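Local coordinates for glucose-1-phosphate thymidylyltransferase (PDB 4ECM), which catalyses the transfer of a thymidylyl group from dTTP to glucose 1-phosphate, giving dTDP-glucose and pyrophosphate, at residues 106-114 against 215-223; 158-166 against 239-249. All coordinates share one frame; numbering follows the deposited sequence.

Interaction 1. Residues 106-114 against 215-223; sequences KAGGIAQAL and GELEITDIN. With DAU (2'deoxy-thymidine-5'-diphospho-alpha-D-glucose), chain B.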
loop_
_atom_site.group_PDB
_atom_site.type_symbol
_atom_site.label_atom_id
_atom_site.label_comp_id
_atom_site.label_asym_id
_atom_site.label_seq_id
_atom_site.Cartn_x
_atom_site.Cartn_y
_atom_site.Cartn_z
ATOM N N LYS A 106 -1.942 17.160 -9.069
ATOM C CA LYS A 106 -1.582 16.804 -10.436
ATOM C C LYS A 106 -0.181 17.315 -10.720
ATOM O O LYS A 106 0.267 18.272 -10.072
ATOM C CB LYS A 106 -2.567 17.432 -11.434
ATOM C CG LYS A 106 -4.023 17.011 -11.202
ATOM C CD LYS A 106 -4.986 17.563 -12.270
ATOM C CE LYS A 106 -6.420 17.064 -12.013
ATOM N NZ LYS A 106 -7.418 17.602 -12.987
ATOM N N ALA A 107 0.497 16.696 -11.689
ATOM C CA ALA A 107 1.858 17.096 -12.058
ATOM C C ALA A 107 1.832 18.444 -12.812
ATOM O O ALA A 107 2.295 18.548 -13.956
ATOM C CB ALA A 107 2.518 16.002 -12.903
ATOM N N GLY A 108 1.310 19.471 -12.147
ATOM C CA GLY A 108 1.142 20.792 -12.743
ATOM C C GLY A 108 2.378 21.667 -12.775
ATOM O O GLY A 108 2.299 22.839 -13.134
ATOM N N GLY A 109 3.526 21.117 -12.401
ATOM C CA GLY A 109 4.770 21.863 -12.499
ATOM C C GLY A 109 5.548 22.068 -11.220
ATOM O O GLY A 109 5.000 22.068 -10.112
ATOM N N ILE A 110 6.850 22.255 -11.406
ATOM C CA ILE A 110 7.774 22.500 -10.326
ATOM C C ILE A 110 7.355 23.722 -9.503
ATOM O O ILE A 110 7.368 23.665 -8.279
ATOM C CB ILE A 110 9.191 22.715 -10.877
ATOM C CG1 ILE A 110 9.744 21.390 -11.419
ATOM C CG2 ILE A 110 10.136 23.270 -9.782
ATOM C CD1 ILE A 110 10.948 21.568 -12.293
ATOM N N ALA A 111 6.979 24.800 -10.191
ATOM C CA ALA A 111 6.604 26.049 -9.567
ATOM C C ALA A 111 5.323 25.871 -8.753
ATOM O O ALA A 111 5.197 26.419 -7.670
ATOM C CB ALA A 111 6.446 27.147 -10.630
ATOM N N GLN A 112 4.402 25.072 -9.272
ATOM C CA GLN A 112 3.154 24.753 -8.574
ATOM C C GLN A 112 3.448 23.975 -7.262
ATOM O O GLN A 112 2.874 24.247 -6.204
ATOM C CB GLN A 112 2.281 23.877 -9.478
ATOM C CG GLN A 112 0.886 23.592 -8.915
ATOM C CD GLN A 112 0.098 22.606 -9.780
ATOM O OE1 GLN A 112 0.488 21.446 -9.941
ATOM N NE2 GLN A 112 -1.046 23.056 -10.291
ATOM N N ALA A 113 4.329 22.980 -7.367
ATOM C CA ALA A 113 4.720 22.169 -6.219
ATOM C C ALA A 113 5.345 23.062 -5.150
ATOM O O ALA A 113 5.013 22.981 -3.973
ATOM C CB ALA A 113 5.692 21.064 -6.651
ATOM N N LEU A 114 6.218 23.961 -5.572
ATOM C CA LEU A 114 6.879 24.862 -4.625
ATOM C C LEU A 114 5.866 25.754 -3.925
ATOM O O LEU A 114 6.026 26.065 -2.746
ATOM C CB LEU A 114 7.929 25.711 -5.337
ATOM C CG LEU A 114 8.667 26.750 -4.503
ATOM C CD1 LEU A 114 9.422 26.102 -3.374
ATOM C CD2 LEU A 114 9.626 27.530 -5.400
ATOM N N GLY A 215 1.626 23.198 -20.418
ATOM C CA GLY A 215 0.695 23.152 -19.280
ATOM C C GLY A 215 1.339 23.141 -17.900
ATOM O O GLY A 215 0.877 22.431 -17.000
ATOM N N GLU A 216 2.396 23.933 -17.720
ATOM C CA GLU A 216 3.082 23.996 -16.426
ATOM C C GLU A 216 3.523 25.403 -16.011
ATOM O O GLU A 216 3.761 26.297 -16.842
ATOM C CB GLU A 216 4.313 23.064 -16.406
ATOM C CG GLU A 216 4.009 21.563 -16.639
ATOM C CD GLU A 216 5.256 20.670 -16.523
ATOM O OE1 GLU A 216 6.284 21.146 -15.984
ATOM O OE2 GLU A 216 5.204 19.494 -16.962
ATOM N N LEU A 217 3.607 25.576 -14.694
ATOM C CA LEU A 217 4.103 26.799 -14.078
ATOM C C LEU A 217 5.602 26.581 -14.103
ATOM O O LEU A 217 6.090 25.606 -13.484
ATOM C CB LEU A 217 3.555 26.928 -12.640
ATOM C CG LEU A 217 2.071 27.334 -12.462
ATOM C CD1 LEU A 217 1.114 26.562 -13.375
ATOM C CD2 LEU A 217 1.639 27.222 -10.993
ATOM N N GLU A 218 6.343 27.438 -14.819
ATOM C CA GLU A 218 7.802 27.212 -15.017
ATOM C C GLU A 218 8.752 27.848 -13.999
ATOM O O GLU A 218 8.693 29.046 -13.745
ATOM C CB GLU A 218 8.219 27.657 -16.415
ATOM C CG GLU A 218 7.519 26.938 -17.573
ATOM C CD GLU A 218 7.951 25.492 -17.761
ATOM O OE1 GLU A 218 8.838 25.009 -17.019
ATOM O OE2 GLU A 218 7.402 24.832 -18.669
ATOM N N ILE A 219 9.664 27.041 -13.452
ATOM C CA ILE A 219 10.647 27.537 -12.491
ATOM C C ILE A 219 11.560 28.577 -13.164
ATOM O O ILE A 219 12.026 29.521 -12.509
ATOM C CB ILE A 219 11.499 26.396 -11.838
ATOM C CG1 ILE A 219 12.114 26.869 -10.522
ATOM C CG2 ILE A 219 12.575 25.910 -12.767
ATOM C CD1 ILE A 219 11.067 27.203 -9.422
ATOM N N THR A 220 11.799 28.420 -14.464
ATOM C CA THR A 220 12.621 29.392 -15.204
ATOM C C THR A 220 11.990 30.813 -15.138
ATOM O O THR A 220 12.707 31.812 -14.997
ATOM C CB THR A 220 12.872 28.937 -16.649
ATOM O OG1 THR A 220 13.773 27.819 -16.638
ATOM C CG2 THR A 220 13.479 30.068 -17.483
ATOM N N ASP A 221 10.663 30.897 -15.197
ATOM C CA ASP A 221 9.981 32.206 -15.087
ATOM C C ASP A 221 10.279 32.876 -13.745
ATOM O O ASP A 221 10.486 34.098 -13.675
ATOM C CB ASP A 221 8.477 32.052 -15.274
ATOM C CG ASP A 221 8.116 31.539 -16.653
ATOM O OD1 ASP A 221 8.927 31.718 -17.598
ATOM O OD2 ASP A 221 7.021 30.961 -16.798
ATOM N N ILE A 222 10.304 32.077 -12.687
ATOM C CA ILE A 222 10.624 32.568 -11.354
ATOM C C ILE A 222 12.063 33.072 -11.312
ATOM O O ILE A 222 12.345 34.157 -10.792
ATOM C CB ILE A 222 10.455 31.464 -10.302
ATOM C CG1 ILE A 222 8.979 31.151 -10.095
ATOM C CG2 ILE A 222 11.102 31.868 -8.969
ATOM C CD1 ILE A 222 8.750 29.891 -9.238
ATOM N N ASN A 223 12.979 32.280 -11.858
ATOM C CA ASN A 223 14.384 32.683 -11.882
ATOM C C ASN A 223 14.583 33.979 -12.687
ATOM O O ASN A 223 15.345 34.854 -12.266
ATOM C CB ASN A 223 15.260 31.518 -12.341
ATOM C CG ASN A 223 15.191 30.351 -11.367
ATOM O OD1 ASN A 223 14.995 30.572 -10.172
ATOM N ND2 ASN A 223 15.345 29.110 -11.861
HETATM O O6 DAU B . 16.987 18.746 -13.986
HETATM C C6 DAU B . 17.199 20.148 -14.163
HETATM C C5 DAU B . 16.035 20.747 -14.938
HETATM O O5 DAU B . 14.842 20.433 -14.225
HETATM C C4 DAU B . 16.186 22.262 -15.109
HETATM O O4 DAU B . 17.329 22.573 -15.895
HETATM C C3 DAU B . 14.961 22.895 -15.765
HETATM O O3 DAU B . 15.127 24.329 -15.774
HETATM C C2 DAU B . 13.721 22.487 -14.960
HETATM O O2 DAU B . 12.517 22.963 -15.590
HETATM C C1 DAU B . 13.644 20.974 -14.796
HETATM O O1 DAU B . 13.403 20.381 -16.067
HETATM P P2 DAU B . 12.740 18.914 -16.183
HETATM O O3P DAU B . 13.752 17.842 -15.857
HETATM O O4P DAU B . 11.981 18.888 -17.480
HETATM O OPP DAU B . 11.691 18.920 -14.952
HETATM P P DAU B . 10.770 17.648 -14.606
HETATM O O1P DAU B . 11.517 16.384 -14.961
HETATM O O2P DAU B . 9.413 17.903 -15.153
HETATM O "O5'" DAU B . 10.697 17.701 -12.996
HETATM C "C5'" DAU B . 11.849 17.387 -12.241
HETATM C "C4'" DAU B . 11.568 17.065 -10.773
HETATM O "O4'" DAU B . 10.616 17.931 -10.158
HETATM C "C3'" DAU B . 11.107 15.641 -10.555
HETATM O "O3'" DAU B . 12.006 15.094 -9.587
HETATM C "C2'" DAU B . 9.708 15.738 -9.996
HETATM C "C1'" DAU B . 9.587 17.185 -9.540
HETATM N N11 DAU B . 8.364 17.893 -9.952
HETATM C C61 DAU B . 8.082 17.991 -11.339
HETATM C C51 DAU B . 6.819 18.330 -11.779
HETATM C C5A DAU B . 6.562 18.538 -13.258
HETATM C C21 DAU B . 7.283 17.936 -9.050
HETATM O O21 DAU B . 7.539 17.767 -7.745
HETATM N N31 DAU B . 6.031 18.272 -9.448
HETATM C C41 DAU B . 5.746 18.465 -10.762
HETATM O O41 DAU B . 4.488 18.778 -11.143
HETATM O O HOH W 1 3.967 17.143 -15.731
HETATM O O HOH W 2 7.652 22.153 -14.237
#
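Ala111 and Leu217 meet at the apolar centre, CB of Ala111 lying 3.5 Å from CB of Leu217. The same Ala111 methyl is met by CD1 of Ile222, at 3.8 Å, so one small side chain receives both the loop 215-218 and the helix behind it. Leu217 then spreads along the first turn of helix 110-115, its CD2 resting 3.7 Å from CB of Gln112. Ile110 serves two partners by dividing its branches: with chi1 at -70°, CG2 is anti to the backbone N and lies 4.0 Å from CB of Ile219, whereas CG1 runs to the ligand and carries CD1 to within 3.7 Å of C1 of the bound dTDP-glucose.

Toward the polar edge the backbones take over. Leu217 N donates a weak hydrogen bond to Gly108 O, 3.4 Å long. Gly109, the N-cap of helix 110-115, gives its N-H to thymine O41 at 2.8 Å with an angle of 148°, which fits a role in reading the base. Glu216 is poorly ordered, but its carboxylate lies near the thymine methyl C5A. The polar end of Gln112 pairs with Gln104, a residue that also hydrogen-bonds the ligand.

The axes of segments 110-114 and 219-223 approach to 9.9 Å, at 73°, a steep crossing. Leu114 and Ile222 both reach Val202 and Ile206 of helix 202-206; strand 25-30 backs Ile110 and Leu114, and Tyr196 and Tyr198 of strand 190-198 pack on Ile219.

Interaction 2. Residues 158-166 against 239-249; sequences QSVDDPERF and GWWTDAGTHVS. With DAU (2'deoxy-thymidine-5'-diphospho-alpha-D-glucose), chain B.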
loop_
_atom_site.group_PDB
_atom_site.type_symbol
_atom_site.label_atom_id
_atom_site.label_comp_id
_atom_site.label_asym_id
_atom_site.label_seq_id
_atom_site.Cartn_x
_atom_site.Cartn_y
_atom_site.Cartn_z
ATOM N N GLN A 158 25.728 24.109 -14.333
ATOM C CA GLN A 158 26.569 23.022 -14.798
ATOM C C GLN A 158 26.710 23.092 -16.292
ATOM O O GLN A 158 25.719 23.169 -17.007
ATOM C CB GLN A 158 25.972 21.666 -14.464
ATOM C CG GLN A 158 26.434 21.113 -13.161
ATOM C CD GLN A 158 27.862 20.551 -13.222
ATOM O OE1 GLN A 158 28.539 20.480 -12.218
ATOM N NE2 GLN A 158 28.286 20.137 -14.386
ATOM N N SER A 159 27.951 23.062 -16.762
ATOM C CA SER A 159 28.223 23.045 -18.188
ATOM C C SER A 159 27.918 21.624 -18.640
ATOM O O SER A 159 28.404 20.674 -18.037
ATOM C CB SER A 159 29.676 23.404 -18.467
ATOM O OG SER A 159 29.907 23.442 -19.865
ATOM N N VAL A 160 27.075 21.480 -19.655
ATOM C CA VAL A 160 26.674 20.156 -20.147
ATOM C C VAL A 160 26.781 20.007 -21.656
ATOM O O VAL A 160 26.836 20.997 -22.394
ATOM C CB VAL A 160 25.203 19.828 -19.738
ATOM C CG1 VAL A 160 25.034 19.817 -18.189
ATOM C CG2 VAL A 160 24.220 20.806 -20.375
ATOM N N ASP A 161 26.784 18.749 -22.098
ATOM C CA ASP A 161 26.890 18.401 -23.510
ATOM C C ASP A 161 25.582 18.589 -24.274
ATOM O O ASP A 161 25.584 18.831 -25.491
ATOM C CB ASP A 161 27.323 16.928 -23.648
ATOM C CG ASP A 161 28.697 16.665 -23.062
ATOM O OD1 ASP A 161 29.565 17.571 -23.131
ATOM O OD2 ASP A 161 28.911 15.548 -22.536
ATOM N N ASP A 162 24.474 18.497 -23.549
ATOM C CA ASP A 162 23.136 18.537 -24.131
ATOM C C ASP A 162 22.253 19.577 -23.455
ATOM O O ASP A 162 21.259 19.226 -22.820
ATOM C CB ASP A 162 22.514 17.135 -23.998
ATOM C CG ASP A 162 22.657 16.530 -22.570
ATOM O OD1 ASP A 162 23.198 17.188 -21.651
ATOM O OD2 ASP A 162 22.217 15.373 -22.370
ATOM N N PRO A 163 22.601 20.871 -23.600
ATOM C CA PRO A 163 21.852 21.929 -22.904
ATOM C C PRO A 163 20.388 22.068 -23.316
ATOM O O PRO A 163 19.577 22.616 -22.549
ATOM C CB PRO A 163 22.632 23.209 -23.259
ATOM C CG PRO A 163 23.392 22.870 -24.510
ATOM C CD PRO A 163 23.721 21.418 -24.390
ATOM N N GLU A 164 20.049 21.567 -24.497
ATOM C CA GLU A 164 18.682 21.673 -25.000
ATOM C C GLU A 164 17.645 21.014 -24.083
ATOM O O GLU A 164 16.457 21.317 -24.169
ATOM C CB GLU A 164 18.567 21.116 -26.437
ATOM C CG GLU A 164 18.679 19.576 -26.598
ATOM C CD GLU A 164 20.088 19.001 -26.398
ATOM O OE1 GLU A 164 21.062 19.774 -26.254
ATOM O OE2 GLU A 164 20.215 17.756 -26.390
ATOM N N ARG A 165 18.092 20.103 -23.226
ATOM C CA ARG A 165 17.209 19.416 -22.307
ATOM C C ARG A 165 16.890 20.218 -21.047
ATOM O O ARG A 165 16.044 19.812 -20.285
ATOM C CB ARG A 165 17.854 18.117 -21.798
ATOM C CG ARG A 165 17.997 16.986 -22.786
ATOM C CD ARG A 165 18.012 15.655 -22.019
ATOM N NE ARG A 165 19.229 15.426 -21.245
ATOM C CZ ARG A 165 19.285 14.765 -20.079
ATOM N NH1 ARG A 165 20.452 14.586 -19.474
ATOM N NH2 ARG A 165 18.187 14.315 -19.486
ATOM N N PHE A 166 17.574 21.328 -20.811
ATOM C CA PHE A 166 17.447 22.009 -19.537
ATOM C C PHE A 166 17.155 23.484 -19.652
ATOM O O PHE A 166 17.013 24.026 -20.747
ATOM C CB PHE A 166 18.785 21.851 -18.771
ATOM C CG PHE A 166 19.277 20.424 -18.680
ATOM C CD1 PHE A 166 18.679 19.520 -17.824
ATOM C CD2 PHE A 166 20.337 19.994 -19.446
ATOM C CE1 PHE A 166 19.121 18.202 -17.749
ATOM C CE2 PHE A 166 20.782 18.680 -19.381
ATOM C CZ PHE A 166 20.170 17.779 -18.524
ATOM N N GLY A 239 31.902 19.680 -9.186
ATOM C CA GLY A 239 31.966 18.249 -9.480
ATOM C C GLY A 239 30.936 17.808 -10.501
ATOM O O GLY A 239 30.493 18.611 -11.327
ATOM N N TRP A 240 30.510 16.549 -10.420
ATOM C CA TRP A 240 29.537 16.050 -11.362
ATOM C C TRP A 240 28.102 16.294 -10.933
ATOM O O TRP A 240 27.795 16.532 -9.751
ATOM C CB TRP A 240 29.768 14.554 -11.654
ATOM C CG TRP A 240 29.775 13.648 -10.456
ATOM C CD1 TRP A 240 30.879 13.179 -9.794
ATOM C CD2 TRP A 240 28.642 13.062 -9.801
ATOM N NE1 TRP A 240 30.503 12.359 -8.763
ATOM C CE2 TRP A 240 29.136 12.268 -8.742
ATOM C CE3 TRP A 240 27.262 13.133 -10.001
ATOM C CZ2 TRP A 240 28.298 11.560 -7.881
ATOM C CZ3 TRP A 240 26.428 12.428 -9.147
ATOM C CH2 TRP A 240 26.947 11.648 -8.103
ATOM N N TRP A 241 27.232 16.224 -11.931
ATOM C CA TRP A 241 25.815 16.443 -11.763
ATOM C C TRP A 241 25.050 15.735 -12.861
ATOM O O TRP A 241 25.463 15.723 -14.025
ATOM C CB TRP A 241 25.492 17.932 -11.861
ATOM C CG TRP A 241 24.012 18.237 -11.921
ATOM C CD1 TRP A 241 23.160 18.370 -10.867
ATOM C CD2 TRP A 241 23.221 18.450 -13.095
ATOM N NE1 TRP A 241 21.888 18.649 -11.305
ATOM C CE2 TRP A 241 21.896 18.711 -12.666
ATOM C CE3 TRP A 241 23.504 18.474 -14.463
ATOM C CZ2 TRP A 241 20.855 18.954 -13.552
ATOM C CZ3 TRP A 241 22.466 18.738 -15.352
ATOM C CH2 TRP A 241 21.154 18.969 -14.889
ATOM N N THR A 242 23.920 15.161 -12.497
ATOM C CA THR A 242 23.072 14.552 -13.484
ATOM C C THR A 242 21.634 14.529 -13.019
ATOM O O THR A 242 21.344 14.520 -11.812
ATOM C CB THR A 242 23.448 13.090 -13.765
ATOM O OG1 THR A 242 22.644 12.600 -14.851
ATOM C CG2 THR A 242 23.208 12.206 -12.515
ATOM N N ASP A 243 20.724 14.584 -13.975
ATOM C CA ASP A 243 19.351 14.378 -13.654
ATOM C C ASP A 243 19.236 12.854 -13.653
ATOM O O ASP A 243 20.154 12.117 -14.066
ATOM C CB ASP A 243 18.416 14.931 -14.722
ATOM C CG ASP A 243 18.487 14.129 -16.009
ATOM O OD1 ASP A 243 19.518 14.211 -16.679
ATOM O OD2 ASP A 243 17.519 13.429 -16.345
ATOM N N ALA A 244 18.137 12.360 -13.149
ATOM C CA ALA A 244 17.900 10.907 -13.182
ATOM C C ALA A 244 16.518 10.565 -13.689
ATOM O O ALA A 244 15.952 9.573 -13.270
ATOM C CB ALA A 244 18.126 10.312 -11.802
ATOM N N GLY A 245 16.003 11.366 -14.621
ATOM C CA GLY A 245 14.631 11.218 -15.145
ATOM C C GLY A 245 14.441 10.481 -16.464
ATOM O O GLY A 245 13.317 10.404 -16.960
ATOM N N THR A 246 15.531 9.948 -17.030
ATOM C CA THR A 246 15.491 9.156 -18.259
ATOM C C THR A 246 16.237 7.871 -17.966
ATOM O O THR A 246 17.078 7.831 -17.068
ATOM C CB THR A 246 16.216 9.861 -19.431
ATOM O OG1 THR A 246 17.602 10.007 -19.103
ATOM C CG2 THR A 246 15.592 11.264 -19.745
ATOM N N HIS A 247 15.967 6.815 -18.720
ATOM C CA HIS A 247 16.679 5.567 -18.482
ATOM C C HIS A 247 18.190 5.712 -18.504
ATOM O O HIS A 247 18.870 5.258 -17.577
ATOM C CB HIS A 247 16.227 4.473 -19.441
ATOM C CG HIS A 247 14.827 4.022 -19.188
ATOM N ND1 HIS A 247 14.480 3.273 -18.081
ATOM C CD2 HIS A 247 13.682 4.219 -19.887
ATOM C CE1 HIS A 247 13.181 3.027 -18.111
ATOM N NE2 HIS A 247 12.672 3.592 -19.195
ATOM N N VAL A 248 18.716 6.360 -19.539
ATOM C CA VAL A 248 20.158 6.541 -19.665
ATOM C C VAL A 248 20.743 7.379 -18.512
ATOM O O VAL A 248 21.793 7.036 -17.960
ATOM C CB VAL A 248 20.532 7.179 -21.033
ATOM C CG1 VAL A 248 22.027 7.522 -21.089
ATOM C CG2 VAL A 248 20.149 6.242 -22.180
ATOM N N SER A 249 20.056 8.450 -18.135
ATOM C CA SER A 249 20.558 9.327 -17.066
ATOM C C SER A 249 20.393 8.685 -15.678
ATOM O O SER A 249 21.222 8.901 -14.782
ATOM C CB SER A 249 19.951 10.733 -17.161
ATOM O OG SER A 249 18.555 10.748 -16.895
HETATM O O6 DAU B . 16.987 18.746 -13.986
HETATM C C6 DAU B . 17.199 20.148 -14.163
HETATM C C5 DAU B . 16.035 20.747 -14.938
HETATM O O5 DAU B . 14.842 20.433 -14.225
HETATM C C4 DAU B . 16.186 22.262 -15.109
HETATM O O4 DAU B . 17.329 22.573 -15.895
HETATM C C3 DAU B . 14.961 22.895 -15.765
HETATM O O3 DAU B . 15.127 24.329 -15.774
HETATM C C2 DAU B . 13.721 22.487 -14.960
HETATM O O2 DAU B . 12.517 22.963 -15.590
HETATM C C1 DAU B . 13.644 20.974 -14.796
HETATM O O1 DAU B . 13.403 20.381 -16.067
HETATM P P2 DAU B . 12.740 18.914 -16.183
HETATM O O3P DAU B . 13.752 17.842 -15.857
HETATM O O4P DAU B . 11.981 18.888 -17.480
HETATM O OPP DAU B . 11.691 18.920 -14.952
HETATM P P DAU B . 10.770 17.648 -14.606
HETATM O O1P DAU B . 11.517 16.384 -14.961
HETATM O O2P DAU B . 9.413 17.903 -15.153
HETATM O "O5'" DAU B . 10.697 17.701 -12.996
HETATM C "C5'" DAU B . 11.849 17.387 -12.241
HETATM C "C4'" DAU B . 11.568 17.065 -10.773
HETATM O "O4'" DAU B . 10.616 17.931 -10.158
HETATM C "C3'" DAU B . 11.107 15.641 -10.555
HETATM O "O3'" DAU B . 12.006 15.094 -9.587
HETATM C "C2'" DAU B . 9.708 15.738 -9.996
HETATM C "C1'" DAU B . 9.587 17.185 -9.540
HETATM N N11 DAU B . 8.364 17.893 -9.952
HETATM C C61 DAU B . 8.082 17.991 -11.339
HETATM C C51 DAU B . 6.819 18.330 -11.779
HETATM C C5A DAU B . 6.562 18.538 -13.258
HETATM C C21 DAU B . 7.283 17.936 -9.050
HETATM O O21 DAU B . 7.539 17.767 -7.745
HETATM N N31 DAU B . 6.031 18.272 -9.448
HETATM C C41 DAU B . 5.746 18.465 -10.762
HETATM O O41 DAU B . 4.488 18.778 -11.143
#
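Trp241 directs the edge of its six-membered ring at a face of Phe166: the planes are 65° apart and the centroids 5.2 Å, a T-shaped stack. The touching atom is CH2 of Trp241, 3.6 Å from CE1 of Phe166 and displaced toward the rim of the phenyl ring. The opposite phenyl face is covered by CB of Arg165, so Phe166 is held between aliphatic carbon and indole edge. A chi1 of 171° on Trp241, CG anti to the backbone N, projects the indole across to the other segment; CB of Trp241 passes 3.6 Å from CG of Gln158, and Val160 packs CG1 near CZ3.

Both side chains also border the sugar, the indole by its edge. CZ2 of Trp241 stands 3.9 Å from C6 of the bound dTDP-glucose, and CB of Phe166 approaches its O4 to 3.3 Å, so the pair lines the glucose end of the pocket. Trp241 NE1 is tied to Asn133, which fixes the turn of the indole.

Arg165 forms a salt bridge with Asp243, a guanidinium face lying against the rim of Phe166 and the guanidinium and carboxylate planes 62° apart. NH1 of Arg165 reaches OD1 of Asp243 at 3.0 Å, on the syn side; NH2 adds weak bonds to both oxygens. On its own segment, Arg165 NE bonds OD2 of Asp162 at 3.2 Å, from above that carboxylate's plane.

Asp243 has two conformers, so its bonds are provisional. In the one described, Arg165 joins acids from both segments and probably balances the charge of both carboxylates.

How the interactions relate
From the N terminus the segments come in the order 106-114, 158-166, 215-223, 239-249, so the two contacts alternate: interaction 1 closes a loop over 100 intervening residues, interaction 2 one over 72, and the loops cross without nesting. Interaction 1 ties the start of helix 110-115 to that of helix 219-228; interaction 2 joins the end of strand 153-159 and its following turn to strand 241-243 and the start of helix 247-256. Their centres are 19 Å apart and their nearest atoms about 6 Å, with no direct touch. The nucleotide sugar spans the gap, interaction 1 reaching from the thymine to the glucose, interaction 2 meeting the glucose alone.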